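Local coordinates for protein putative hydrolase (Chloroflexus aurantiacus J-10-fl, PDB 3CMN) that is probably a hydrolase of the zincin-like metallopeptidase family, with a mostly helical fold and no established substrate, at residues W20-Q25 with S119-G124; D39-R44 with I74-R79; L54-I59 with V65-P70; A135-G140 with A291-Q296; G268-N273 with F323-V328. All blocks are in the same frame, centred on the assembly; numbering follows the deposited sequence.

Interaction 1. Residues W20-Q25 with S119-G124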
# COMPACT_ATOMS: atom_id res chain seq x y z
N TRP A 20 -6.57 -9.76 -22.49
CA TRP A 20 -6.54 -8.51 -21.76
C TRP A 20 -7.45 -7.40 -22.26
O TRP A 20 -7.69 -6.43 -21.55
CB TRP A 20 -5.11 -8.01 -21.64
CG TRP A 20 -4.35 -8.81 -20.65
CD1 TRP A 20 -3.41 -9.78 -20.91
CD2 TRP A 20 -4.54 -8.80 -19.23
NE1 TRP A 20 -3.02 -10.37 -19.73
CE2 TRP A 20 -3.69 -9.79 -18.69
CE3 TRP A 20 -5.35 -8.05 -18.37
CZ2 TRP A 20 -3.63 -10.05 -17.32
CZ3 TRP A 20 -5.28 -8.31 -17.00
CH2 TRP A 20 -4.43 -9.31 -16.50
N GLU A 21 -7.97 -7.53 -23.47
CA GLU A 21 -8.87 -6.50 -23.96
C GLU A 21 -10.28 -6.83 -23.51
O GLU A 21 -11.14 -5.96 -23.42
CB GLU A 21 -8.75 -6.36 -25.47
CG GLU A 21 -7.81 -5.20 -25.82
CD GLU A 21 -7.21 -5.29 -27.21
OE1 GLU A 21 -7.97 -5.34 -28.20
OE2 GLU A 21 -5.96 -5.30 -27.30
N GLN A 22 -10.51 -8.10 -23.20
CA GLN A 22 -11.81 -8.50 -22.69
C GLN A 22 -11.78 -8.07 -21.23
O GLN A 22 -12.77 -7.58 -20.69
CB GLN A 22 -11.99 -10.02 -22.78
CG GLN A 22 -13.15 -10.51 -21.96
CD GLN A 22 -14.45 -9.88 -22.39
OE1 GLN A 22 -14.96 -10.18 -23.48
NE2 GLN A 22 -15.00 -8.99 -21.56
N ALA A 23 -10.62 -8.26 -20.61
CA ALA A 23 -10.41 -7.89 -19.22
C ALA A 23 -10.60 -6.38 -19.05
O ALA A 23 -11.31 -5.93 -18.15
CB ALA A 23 -9.01 -8.29 -18.78
N ARG A 24 -9.99 -5.61 -19.94
CA ARG A 24 -10.09 -4.15 -19.89
C ARG A 24 -11.54 -3.70 -19.95
O ARG A 24 -11.96 -2.85 -19.17
CB ARG A 24 -9.32 -3.52 -21.05
CG ARG A 24 -9.53 -2.01 -21.20
CD ARG A 24 -8.85 -1.48 -22.46
NE ARG A 24 -9.58 -0.36 -23.07
CZ ARG A 24 -9.53 0.90 -22.63
NH1 ARG A 24 -8.79 1.20 -21.57
NH2 ARG A 24 -10.23 1.85 -23.23
N GLN A 25 -12.31 -4.26 -20.87
CA GLN A 25 -13.73 -3.92 -21.00
C GLN A 25 -14.52 -4.30 -19.78
O GLN A 25 -15.36 -3.53 -19.30
CB GLN A 25 -14.32 -4.60 -22.23
CG GLN A 25 -14.05 -3.81 -23.47
CD GLN A 25 -14.53 -2.37 -23.34
OE1 GLN A 25 -15.71 -2.12 -23.08
NE2 GLN A 25 -13.61 -1.42 -23.52
N SER A 119 -12.26 -18.97 -23.42
CA SER A 119 -11.53 -19.33 -22.20
C SER A 119 -10.56 -18.24 -21.79
O SER A 119 -10.54 -17.82 -20.64
CB SER A 119 -10.77 -20.64 -22.40
OG SER A 119 -10.17 -21.01 -21.17
N SER A 120 -9.72 -17.81 -22.73
CA SER A 120 -8.79 -16.73 -22.43
C SER A 120 -9.69 -15.51 -22.26
O SER A 120 -9.32 -14.51 -21.64
CB SER A 120 -7.83 -16.52 -23.60
OG SER A 120 -8.54 -16.08 -24.75
N LYS A 121 -10.88 -15.62 -22.82
CA LYS A 121 -11.90 -14.58 -22.76
C LYS A 121 -12.58 -14.65 -21.40
O LYS A 121 -12.78 -13.63 -20.73
CB LYS A 121 -12.92 -14.82 -23.88
CG LYS A 121 -13.20 -13.61 -24.76
CD LYS A 121 -14.02 -14.02 -25.98
CE LYS A 121 -14.42 -12.81 -26.81
NZ LYS A 121 -13.24 -12.03 -27.27
N LEU A 122 -12.93 -15.87 -21.01
CA LEU A 122 -13.60 -16.13 -19.73
C LEU A 122 -12.65 -15.84 -18.57
O LEU A 122 -13.08 -15.56 -17.45
CB LEU A 122 -14.11 -17.57 -19.68
CG LEU A 122 -15.19 -17.88 -20.73
CD1 LEU A 122 -15.54 -19.37 -20.73
CD2 LEU A 122 -16.41 -17.05 -20.43
N LEU A 123 -11.35 -15.94 -18.83
CA LEU A 123 -10.36 -15.61 -17.81
C LEU A 123 -10.35 -14.08 -17.72
O LEU A 123 -10.39 -13.52 -16.63
CB LEU A 123 -8.97 -16.12 -18.19
CG LEU A 123 -8.67 -17.61 -17.93
CD1 LEU A 123 -7.23 -17.94 -18.33
CD2 LEU A 123 -8.89 -17.90 -16.46
N GLY A 124 -10.30 -13.43 -18.88
CA GLY A 124 -10.29 -11.98 -18.93
C GLY A 124 -11.49 -11.38 -18.23
O GLY A 124 -11.37 -10.36 -17.54
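Backbone meets backbone where Ala-23 faces Gly-124. The CA of Ala-23 lies 3.1 Å from the carbonyl O of Gly-124, a CA-H...O contact with an angle of 139° at the hydrogen. The methyl of Ala-23 rests beside the same oxygen, Ala-23 CB to Gly-124 O 3.4 Å. The small residues suit this approach: the axes of the two short segments come within 7.7 Å and cross at -30°, running in roughly the same direction. Gly-124 turns only hydrogen toward Ala-23 N and Gln-22 CB, where even a single beta carbon would be tight.

Van der Waals packing beside this close approach is the work of longer chains. Gln-22 sends its CG methylene over the carbonyl of Lys-121, Gln-22 CG to Lys-121 O 3.4 Å. Its chain then bends at chi2, and the two side chains cross at about a right angle, Gln-22 OE1 4.1 Å from Lys-121 CG. Flexible, amphipathic chains are apt at such an edge, since their carbons pack while their polar ends can face water.

No hydrogen bond joins the two segments directly, but Asp-19 bridges them: its OD1 accepts from the backbone N of Glu-21 and Gln-22, and its backbone bonds to Ser-120. Trp-20 packs on Phe-90 and Ser-91, and Arg-24 forms a salt bridge to Glu-84, so helix 20-31 lies against both helix 120-135 and helix 79-92.

Interaction 2. Residues D39-R44 with I74-R79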
# COMPACT_ATOMS: atom_id res chain seq x y z
N ASP A 39 -15.95 15.63 -8.86
CA ASP A 39 -16.54 16.96 -8.85
C ASP A 39 -15.43 17.92 -8.46
O ASP A 39 -14.59 17.59 -7.62
CB ASP A 39 -17.67 17.07 -7.82
CG ASP A 39 -18.89 16.26 -8.21
OD1 ASP A 39 -19.38 16.44 -9.35
OD2 ASP A 39 -19.36 15.46 -7.37
N ASN A 40 -15.42 19.09 -9.08
CA ASN A 40 -14.42 20.12 -8.78
C ASN A 40 -13.00 19.59 -8.71
O ASN A 40 -12.38 19.58 -7.64
CB ASN A 40 -14.76 20.81 -7.47
CG ASN A 40 -16.03 21.60 -7.56
OD1 ASN A 40 -16.11 22.57 -8.32
ND2 ASN A 40 -17.05 21.19 -6.80
N ARG A 41 -12.50 19.14 -9.85
CA ARG A 41 -11.15 18.62 -9.92
C ARG A 41 -10.20 19.74 -9.55
O ARG A 41 -9.24 19.54 -8.81
CB ARG A 41 -10.84 18.12 -11.34
CG ARG A 41 -9.50 17.42 -11.45
CD ARG A 41 -9.24 16.96 -12.86
NE ARG A 41 -10.32 16.13 -13.37
CZ ARG A 41 -10.43 14.82 -13.20
NH1 ARG A 41 -9.51 14.15 -12.52
NH2 ARG A 41 -11.47 14.17 -13.70
N ALA A 42 -10.50 20.93 -10.05
CA ALA A 42 -9.65 22.10 -9.78
C ALA A 42 -9.37 22.37 -8.30
O ALA A 42 -8.21 22.41 -7.90
CB ALA A 42 -10.25 23.33 -10.43
N PHE A 43 -10.39 22.56 -7.47
CA PHE A 43 -10.05 22.82 -6.08
C PHE A 43 -9.56 21.59 -5.32
O PHE A 43 -8.87 21.72 -4.31
CB PHE A 43 -11.18 23.59 -5.34
CG PHE A 43 -12.37 22.77 -4.90
CD1 PHE A 43 -12.23 21.66 -4.07
CD2 PHE A 43 -13.66 23.20 -5.21
CE1 PHE A 43 -13.34 20.99 -3.55
CE2 PHE A 43 -14.80 22.54 -4.69
CZ PHE A 43 -14.64 21.44 -3.85
N ARG A 44 -9.89 20.40 -5.81
CA ARG A 44 -9.41 19.19 -5.15
C ARG A 44 -7.89 19.08 -5.40
O ARG A 44 -7.14 18.69 -4.51
CB ARG A 44 -10.14 17.94 -5.67
CG ARG A 44 -11.58 17.77 -5.15
CD ARG A 44 -11.66 17.71 -3.61
NE ARG A 44 -13.05 17.55 -3.16
CZ ARG A 44 -13.47 17.67 -1.91
NH1 ARG A 44 -12.64 17.97 -0.92
NH2 ARG A 44 -14.75 17.48 -1.64
N ILE A 74 0.65 15.74 -8.72
CA ILE A 74 -0.40 15.00 -8.03
C ILE A 74 -1.54 14.83 -9.01
O ILE A 74 -1.86 15.74 -9.78
CB ILE A 74 -0.91 15.73 -6.74
CG1 ILE A 74 -1.32 17.17 -7.05
CG2 ILE A 74 0.17 15.69 -5.65
CD1 ILE A 74 -2.76 17.30 -7.50
N PHE A 75 -2.14 13.65 -9.01
CA PHE A 75 -3.25 13.41 -9.90
C PHE A 75 -4.50 13.03 -9.11
O PHE A 75 -4.45 12.23 -8.19
CB PHE A 75 -2.91 12.27 -10.87
CG PHE A 75 -1.54 12.37 -11.50
CD1 PHE A 75 -0.51 11.53 -11.09
CD2 PHE A 75 -1.29 13.29 -12.52
CE1 PHE A 75 0.76 11.59 -11.70
CE2 PHE A 75 -0.03 13.37 -13.13
CZ PHE A 75 1.00 12.51 -12.71
N VAL A 76 -5.62 13.65 -9.48
CA VAL A 76 -6.92 13.36 -8.87
C VAL A 76 -7.54 12.44 -9.92
O VAL A 76 -7.80 12.87 -11.05
CB VAL A 76 -7.78 14.66 -8.73
CG1 VAL A 76 -9.13 14.35 -8.12
CG2 VAL A 76 -7.05 15.68 -7.87
N PHE A 77 -7.74 11.18 -9.58
CA PHE A 77 -8.32 10.21 -10.52
C PHE A 77 -9.78 9.89 -10.24
O PHE A 77 -10.27 10.02 -9.12
CB PHE A 77 -7.58 8.85 -10.45
CG PHE A 77 -6.21 8.81 -11.10
CD1 PHE A 77 -5.40 7.68 -10.92
CD2 PHE A 77 -5.73 9.86 -11.88
CE1 PHE A 77 -4.15 7.58 -11.51
CE2 PHE A 77 -4.47 9.78 -12.48
CZ PHE A 77 -3.67 8.63 -12.29
N ASP A 78 -10.47 9.46 -11.30
CA ASP A 78 -11.84 8.98 -11.17
C ASP A 78 -11.53 7.49 -11.37
O ASP A 78 -10.35 7.13 -11.54
CB ASP A 78 -12.76 9.49 -12.28
CG ASP A 78 -12.47 8.84 -13.62
OD1 ASP A 78 -11.42 9.15 -14.21
OD2 ASP A 78 -13.28 8.01 -14.07
N ARG A 79 -12.54 6.63 -11.37
CA ARG A 79 -12.29 5.19 -11.53
C ARG A 79 -11.75 4.80 -12.90
O ARG A 79 -10.97 3.86 -13.01
CB ARG A 79 -13.57 4.40 -11.22
CG ARG A 79 -14.02 4.57 -9.78
CD ARG A 79 -15.34 3.87 -9.52
NE ARG A 79 -15.82 4.17 -8.17
CZ ARG A 79 -17.07 4.00 -7.78
NH1 ARG A 79 -17.97 3.52 -8.63
NH2 ARG A 79 -17.43 4.30 -6.54
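Arg-41 NH1 forms a salt bridge with Glu-81 OE1, just past the strand segment, and also comes close to the strand itself, 2.6 Å from Val-76 O. This second oxygen lies at the edge of the guanidinium and in its plane, but the angle is too poor for a hydrogen bond. Arginine suits the place because its chain can span from helix to strand: CG is anti to the backbone N (chi1 -174°), the next torsion is extended, and a bend at chi3 turns the charged end onto the strand's carbonyl. The joined elements are the start of helix 41-63 and strand 73-76, which pairs in parallel with strand 155-158. Beyond the strand, Asp-78 is the N-cap of helix 79-92; its OD1 accepts from the backbone N of Glu-81, the residue whose carboxylate holds Arg-41. Asp-78 OD1 lies 5.0 Å from Arg-41 NH2, and the opposite charges would probably attract at this distance. Val-76 carries the apolar part, its CG2 4.4 Å from Arg-44 CB, and packs further along the same helix on Arg-45 and Tyr-48. Branched and compact, valine is well fitted to this buried position on a strand under a helix. The polar end of Arg-44 leads away, to Gln-47 and to a salt bridge with Asp-174.

Interaction 3. Residues L54-I59 with V65-P70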
# COMPACT_ATOMS: atom_id res chain seq x y z
N LEU A 54 2.89 20.03 2.65
CA LEU A 54 3.04 20.02 4.09
C LEU A 54 3.57 18.65 4.54
O LEU A 54 4.54 18.54 5.31
CB LEU A 54 1.67 20.24 4.73
CG LEU A 54 1.66 20.16 6.26
CD1 LEU A 54 2.17 21.48 6.79
CD2 LEU A 54 0.25 19.87 6.80
N SER A 55 2.89 17.61 4.06
CA SER A 55 3.20 16.23 4.40
C SER A 55 4.63 15.77 4.20
O SER A 55 5.24 15.29 5.15
CB SER A 55 2.28 15.29 3.63
OG SER A 55 1.03 15.19 4.28
N GLU A 56 5.15 15.90 2.98
CA GLU A 56 6.50 15.44 2.68
C GLU A 56 7.51 15.88 3.74
O GLU A 56 8.24 15.04 4.28
CB GLU A 56 6.94 15.90 1.29
CG GLU A 56 8.05 15.02 0.72
CD GLU A 56 8.43 15.35 -0.72
OE1 GLU A 56 7.53 15.63 -1.54
OE2 GLU A 56 9.65 15.31 -1.03
N PRO A 57 7.57 17.19 4.06
CA PRO A 57 8.51 17.70 5.07
C PRO A 57 8.33 17.06 6.45
O PRO A 57 9.30 16.62 7.06
CB PRO A 57 8.20 19.20 5.10
CG PRO A 57 7.76 19.49 3.70
CD PRO A 57 6.86 18.30 3.40
N LEU A 58 7.09 17.01 6.94
CA LEU A 58 6.82 16.43 8.25
C LEU A 58 7.27 14.99 8.34
O LEU A 58 7.74 14.53 9.38
CB LEU A 58 5.32 16.52 8.59
CG LEU A 58 4.86 17.73 9.43
CD1 LEU A 58 5.40 19.03 8.84
CD2 LEU A 58 3.33 17.75 9.46
N ILE A 59 7.12 14.27 7.23
CA ILE A 59 7.50 12.87 7.21
C ILE A 59 9.01 12.73 7.07
O ILE A 59 9.63 11.91 7.75
CB ILE A 59 6.76 12.13 6.08
CG1 ILE A 59 5.26 12.17 6.37
CG2 ILE A 59 7.21 10.67 6.01
CD1 ILE A 59 4.39 11.55 5.30
N VAL A 65 14.99 11.05 6.55
CA VAL A 65 15.40 10.74 5.18
C VAL A 65 14.52 11.54 4.25
O VAL A 65 13.44 11.98 4.64
CB VAL A 65 15.24 9.25 4.82
CG1 VAL A 65 16.33 8.44 5.48
CG2 VAL A 65 13.86 8.75 5.25
N ARG A 66 14.99 11.72 3.03
CA ARG A 66 14.24 12.47 2.06
C ARG A 66 13.93 11.57 0.89
O ARG A 66 14.47 10.46 0.79
CB ARG A 66 15.05 13.69 1.61
CG ARG A 66 15.21 14.75 2.70
CD ARG A 66 15.93 15.97 2.17
NE ARG A 66 17.37 15.73 2.02
CZ ARG A 66 18.25 15.88 3.00
NH1 ARG A 66 17.87 16.26 4.21
NH2 ARG A 66 19.54 15.64 2.78
N LEU A 67 13.05 12.03 0.01
CA LEU A 67 12.70 11.27 -1.16
C LEU A 67 13.72 11.56 -2.23
O LEU A 67 14.22 12.68 -2.35
CB LEU A 67 11.32 11.67 -1.69
CG LEU A 67 10.08 11.24 -0.91
CD1 LEU A 67 8.87 11.68 -1.70
CD2 LEU A 67 10.07 9.74 -0.71
N PRO A 68 14.07 10.54 -3.02
CA PRO A 68 15.05 10.75 -4.09
C PRO A 68 14.50 11.79 -5.06
O PRO A 68 15.25 12.52 -5.71
CB PRO A 68 15.15 9.37 -4.74
CG PRO A 68 14.86 8.44 -3.59
CD PRO A 68 13.71 9.12 -2.90
N GLU A 69 13.17 11.84 -5.13
CA GLU A 69 12.46 12.76 -6.02
C GLU A 69 11.27 13.38 -5.27
O GLU A 69 10.32 12.68 -4.91
CB GLU A 69 11.95 11.98 -7.24
CG GLU A 69 11.75 12.79 -8.51
CD GLU A 69 11.19 11.93 -9.64
OE1 GLU A 69 11.51 10.72 -9.69
OE2 GLU A 69 10.44 12.47 -10.48
N PRO A 70 11.31 14.70 -5.02
CA PRO A 70 10.19 15.33 -4.31
C PRO A 70 8.89 15.14 -5.09
O PRO A 70 8.91 15.08 -6.31
CB PRO A 70 10.60 16.81 -4.25
CG PRO A 70 12.10 16.74 -4.27
CD PRO A 70 12.38 15.67 -5.30
O HOH W 1 11.66 14.70 0.75
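Glu-56 reaches from its helix toward Leu-67 and Pro-70 with a chain extended beyond CG. CB and CG make no close contact with the loop and carry the carboxylate to it; glutamate suits the place, being long enough to cross and ending in two acceptors. Glu-56 CD is the first atom to pack, 3.8 Å from the CD1 methyl of Leu-67. The loop follows helix 41-63 and leads into strand 73-76, folding back beside the helix it has just left. Leu-67 also touches Met-186, as does Ile-59; that residue belongs to helix 174-193, which carries an HExxH sequence consistent with a zincin active site, though no metal is bound there in this structure. At the tip the two oxygens divide their work. Glu-56 OE2 lies 3.3 Å from Pro-70 CA and accepts a hydrogen bond of 2.8 Å from a water, whose oxygen in turn accepts from the backbone N of Leu-67 at 3.1 Å. OE1 accepts from the backbone N of Val-71, just past Pro-70, whose own nitrogen has no hydrogen to give.

Interaction 4. Residues A135-G140 with A291-Q296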
# COMPACT_ATOMS: atom_id res chain seq x y z
N ALA A 135 -11.42 -1.05 -8.63
CA ALA A 135 -11.55 0.35 -9.02
C ALA A 135 -12.57 1.16 -8.22
O ALA A 135 -12.48 2.39 -8.14
CB ALA A 135 -11.85 0.45 -10.52
N GLN A 136 -13.55 0.50 -7.62
CA GLN A 136 -14.54 1.24 -6.84
C GLN A 136 -14.24 1.22 -5.36
O GLN A 136 -15.03 1.69 -4.54
CB GLN A 136 -15.94 0.69 -7.06
CG GLN A 136 -16.03 -0.73 -7.51
CD GLN A 136 -17.47 -1.18 -7.62
OE1 GLN A 136 -18.16 -1.36 -6.60
NE2 GLN A 136 -17.94 -1.37 -8.85
N ARG A 137 -13.07 0.70 -5.01
CA ARG A 137 -12.70 0.62 -3.62
C ARG A 137 -11.34 1.25 -3.32
O ARG A 137 -11.12 1.76 -2.22
CB ARG A 137 -12.75 -0.85 -3.20
CG ARG A 137 -14.12 -1.47 -3.46
CD ARG A 137 -14.35 -2.62 -2.53
NE ARG A 137 -13.81 -2.28 -1.22
CZ ARG A 137 -13.68 -3.13 -0.21
NH1 ARG A 137 -14.06 -4.40 -0.33
NH2 ARG A 137 -13.14 -2.71 0.93
N VAL A 138 -10.45 1.24 -4.30
CA VAL A 138 -9.13 1.82 -4.10
C VAL A 138 -9.26 3.32 -3.84
O VAL A 138 -10.06 4.03 -4.47
CB VAL A 138 -8.20 1.57 -5.31
CG1 VAL A 138 -8.66 2.41 -6.51
CG2 VAL A 138 -6.77 1.90 -4.95
N LEU A 139 -8.46 3.80 -2.91
CA LEU A 139 -8.47 5.21 -2.53
C LEU A 139 -7.25 5.96 -3.04
O LEU A 139 -7.35 7.13 -3.39
CB LEU A 139 -8.58 5.33 -1.01
CG LEU A 139 -9.95 5.44 -0.29
CD1 LEU A 139 -11.09 4.85 -1.10
CD2 LEU A 139 -9.81 4.75 1.07
N GLY A 140 -6.11 5.29 -3.11
CA GLY A 140 -4.90 5.96 -3.57
C GLY A 140 -3.74 5.08 -4.02
O GLY A 140 -3.86 3.86 -4.14
N ALA A 291 -11.42 1.68 10.75
CA ALA A 291 -11.00 0.34 11.16
C ALA A 291 -11.42 -0.79 10.21
O ALA A 291 -10.58 -1.59 9.77
CB ALA A 291 -11.51 0.05 12.57
N GLN A 292 -12.71 -0.86 9.88
CA GLN A 292 -13.19 -1.91 9.00
C GLN A 292 -12.69 -1.77 7.56
O GLN A 292 -12.50 -2.76 6.87
CB GLN A 292 -14.73 -1.98 9.00
CG GLN A 292 -15.27 -3.12 8.13
CD GLN A 292 -16.78 -3.19 8.09
OE1 GLN A 292 -17.44 -3.39 9.12
NE2 GLN A 292 -17.35 -3.04 6.90
N ARG A 293 -12.50 -0.53 7.12
CA ARG A 293 -12.02 -0.27 5.76
C ARG A 293 -10.56 -0.71 5.62
O ARG A 293 -10.09 -1.00 4.51
CB ARG A 293 -12.15 1.21 5.43
CG ARG A 293 -11.75 1.58 4.00
CD ARG A 293 -12.72 1.00 2.98
NE ARG A 293 -12.52 1.61 1.66
CZ ARG A 293 -13.44 1.59 0.70
NH1 ARG A 293 -14.60 0.99 0.91
NH2 ARG A 293 -13.21 2.20 -0.45
N GLN A 294 -9.85 -0.77 6.74
CA GLN A 294 -8.46 -1.20 6.75
C GLN A 294 -8.41 -2.73 6.65
O GLN A 294 -7.56 -3.29 5.97
CB GLN A 294 -7.77 -0.74 8.04
CG GLN A 294 -7.66 0.77 8.18
CD GLN A 294 -7.17 1.20 9.56
OE1 GLN A 294 -7.80 0.90 10.58
NE2 GLN A 294 -6.05 1.90 9.60
N ARG A 295 -9.33 -3.40 7.35
CA ARG A 295 -9.42 -4.86 7.32
C ARG A 295 -9.72 -5.25 5.89
O ARG A 295 -9.20 -6.24 5.37
CB ARG A 295 -10.57 -5.34 8.21
CG ARG A 295 -10.53 -4.84 9.64
CD ARG A 295 -11.88 -5.05 10.35
NE ARG A 295 -11.88 -4.51 11.71
CZ ARG A 295 -11.05 -4.91 12.67
NH1 ARG A 295 -10.14 -5.85 12.43
NH2 ARG A 295 -11.12 -4.36 13.88
N GLN A 296 -10.56 -4.45 5.25
CA GLN A 296 -10.95 -4.68 3.87
C GLN A 296 -9.79 -4.53 2.90
O GLN A 296 -9.59 -5.38 2.04
CB GLN A 296 -12.08 -3.72 3.49
CG GLN A 296 -13.39 -4.01 4.20
CD GLN A 296 -14.49 -3.06 3.80
OE1 GLN A 296 -14.52 -1.90 4.22
NE2 GLN A 296 -15.41 -3.53 2.98
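The guanidinium of Arg-293, on helix 283-307, comes closest to the loop after helix 120-135 beside the carbonyl of Arg-137, where Arg-293 NH2 stands 2.8 Å from Arg-137 O. Leu-139 brings its CD1 methyl to the edge of the same group, 3.5 Å from Arg-293 NH2; this bulky apolar residue also packs on Ile-163 and Val-166 of helix 160-169. Arg-137 against Gln-296 is just as tight but poorly matched in polarity: Gln-296 CB lies in plane at the guanidinium edge, 2.9 Å from Arg-137 NH2, and Arg-137 NH2 stands 3.2 Å from Gln-296 NE2, two donors. Arg-137 is instead bonded through NH1 to Tyr-133 OH, whereas its NE is buried without a partner.

The guanidinium pair is the looser part. Arg-137 NH2 lies over one face of the Arg-293 group, 4.0 Å from Arg-293 NH1, with the planes 47° apart.

Were an alanine to stand in place of Arg-293, the carbonyl of Arg-137 would probably lose its charged neighbour and Leu-139 CD1 the guanidinium edge it lies against. All four touching residues remain partly exposed; the chemistry implies a surface contact of packing and an arginine end near a carbonyl, with few complementary polar pairs, in which solvent probably screens the like charges.

Interaction 5. Residues G268-N273 with F323-V328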
# COMPACT_ATOMS: atom_id res chain seq x y z
N GLY A 268 4.14 2.29 9.00
CA GLY A 268 3.38 3.38 8.42
C GLY A 268 2.29 3.85 9.37
O GLY A 268 2.02 5.04 9.46
N ASN A 269 1.66 2.91 10.07
CA ASN A 269 0.60 3.26 11.01
C ASN A 269 1.19 3.93 12.25
O ASN A 269 0.48 4.63 12.98
CB ASN A 269 -0.21 2.02 11.43
CG ASN A 269 -1.15 1.53 10.32
OD1 ASN A 269 -1.73 2.32 9.58
ND2 ASN A 269 -1.30 0.21 10.21
N HIS A 270 2.48 3.72 12.48
CA HIS A 270 3.13 4.32 13.63
C HIS A 270 3.44 5.78 13.34
O HIS A 270 3.30 6.65 14.21
CB HIS A 270 4.43 3.60 13.95
CG HIS A 270 5.15 4.18 15.13
ND1 HIS A 270 4.79 3.88 16.43
CD2 HIS A 270 6.15 5.08 15.21
CE1 HIS A 270 5.54 4.59 17.26
NE2 HIS A 270 6.38 5.32 16.54
N VAL A 271 3.89 6.05 12.12
CA VAL A 271 4.21 7.41 11.71
C VAL A 271 2.91 8.22 11.68
O VAL A 271 2.91 9.42 11.93
CB VAL A 271 4.88 7.41 10.31
CG1 VAL A 271 5.29 8.82 9.94
CG2 VAL A 271 6.10 6.50 10.32
N MET A 272 1.80 7.55 11.38
CA MET A 272 0.50 8.20 11.34
C MET A 272 0.15 8.76 12.72
O MET A 272 -0.23 9.93 12.86
CB MET A 272 -0.59 7.21 10.89
CG MET A 272 -0.64 7.00 9.38
SD MET A 272 -0.71 8.58 8.50
CE MET A 272 -2.30 9.25 9.13
N ASN A 273 0.30 7.92 13.74
CA ASN A 273 0.02 8.31 15.12
C ASN A 273 0.88 9.48 15.59
O ASN A 273 0.41 10.35 16.33
CB ASN A 273 0.26 7.13 16.04
CG ASN A 273 -0.87 6.13 16.01
OD1 ASN A 273 -1.94 6.37 16.56
ND2 ASN A 273 -0.64 5.00 15.37
N PHE A 323 4.36 -4.54 16.93
CA PHE A 323 5.78 -4.86 16.86
C PHE A 323 6.51 -3.52 16.99
O PHE A 323 7.33 -3.34 17.88
CB PHE A 323 6.13 -5.52 15.52
CG PHE A 323 7.61 -5.54 15.23
CD1 PHE A 323 8.41 -6.59 15.66
CD2 PHE A 323 8.22 -4.46 14.58
CE1 PHE A 323 9.80 -6.57 15.46
CE2 PHE A 323 9.59 -4.43 14.38
CZ PHE A 323 10.38 -5.48 14.82
N VAL A 324 6.18 -2.60 16.10
CA VAL A 324 6.81 -1.29 16.08
C VAL A 324 6.54 -0.46 17.33
O VAL A 324 7.43 0.25 17.81
CB VAL A 324 6.37 -0.48 14.84
CG1 VAL A 324 7.09 0.86 14.81
CG2 VAL A 324 6.67 -1.26 13.58
N ASN A 325 5.32 -0.53 17.87
CA ASN A 325 4.99 0.23 19.07
C ASN A 325 5.80 -0.33 20.22
O ASN A 325 6.35 0.41 21.04
CB ASN A 325 3.50 0.15 19.39
CG ASN A 325 2.65 1.00 18.45
OD1 ASN A 325 3.06 2.09 18.04
ND2 ASN A 325 1.46 0.51 18.13
N ALA A 326 5.88 -1.65 20.26
CA ALA A 326 6.64 -2.33 21.29
C ALA A 326 8.08 -1.81 21.29
O ALA A 326 8.48 -1.09 22.21
CB ALA A 326 6.62 -3.82 21.05
N VAL A 327 8.86 -2.15 20.26
CA VAL A 327 10.25 -1.72 20.20
C VAL A 327 10.44 -0.22 20.37
O VAL A 327 11.38 0.22 21.04
CB VAL A 327 10.98 -2.21 18.89
CG1 VAL A 327 10.37 -3.50 18.42
CG2 VAL A 327 10.94 -1.14 17.81
N VAL A 328 9.56 0.58 19.79
CA VAL A 328 9.68 2.03 19.93
C VAL A 328 9.51 2.41 21.40
O VAL A 328 10.18 3.30 21.91
CB VAL A 328 8.64 2.79 19.09
CG1 VAL A 328 8.63 4.26 19.46
CG2 VAL A 328 8.97 2.65 17.62
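One face of the His-270 imidazole carries valine methyls: Val-324 CG1 lies 4.2 Å from the ring centroid in a CH-pi contact, and Val-328 CG1 comes within 3.8 Å of His-270 CE1, while the placing of Val-328 CG2 over the same face is less certain. At the ring edge His-270 ND1 donates to Asn-325 OD1 over 3.0 Å, with an N-H...O angle of 154°. The oxygen lies almost in the ring plane, while the amide is turned 53° against the ring. The residue suits its place by pairing a flat surface for the valines with an N-H for the amide. With an alanine here, Asn-325 OD1 would probably be left without its donor and the valine methyls without the ring they cover. The N-to-C directions of the two segments differ by 61°, their axes 9.9 Å apart at closest approach. The contact packs helix 319-331 against the long helix 248-279, which also meets helix 41-63 through Tyr-62, within a mainly helical fold.

None of the five contacts is wholly core. Interactions 1, 2, 3 and 5 are partly buried, whereas interaction 4 is a surface contact although its centre is the nearest to the middle of the chain, at about 11 Å. Interactions 2 and 3 share helix 41-63, their centres about 22 Å apart; interactions 2 and 4 touch where Arg-79 packs on Ala-135 and Gln-136. Both 1 and 5 join two helices, but the first does so through close backbones and the second through a ring, valine methyls and a direct hydrogen bond. Interaction 3 instead uses a water, while 2 and 4 bring arginine ends to backbone carbonyls. Interactions 1 and 5 lie on opposite sides of the chain's centre.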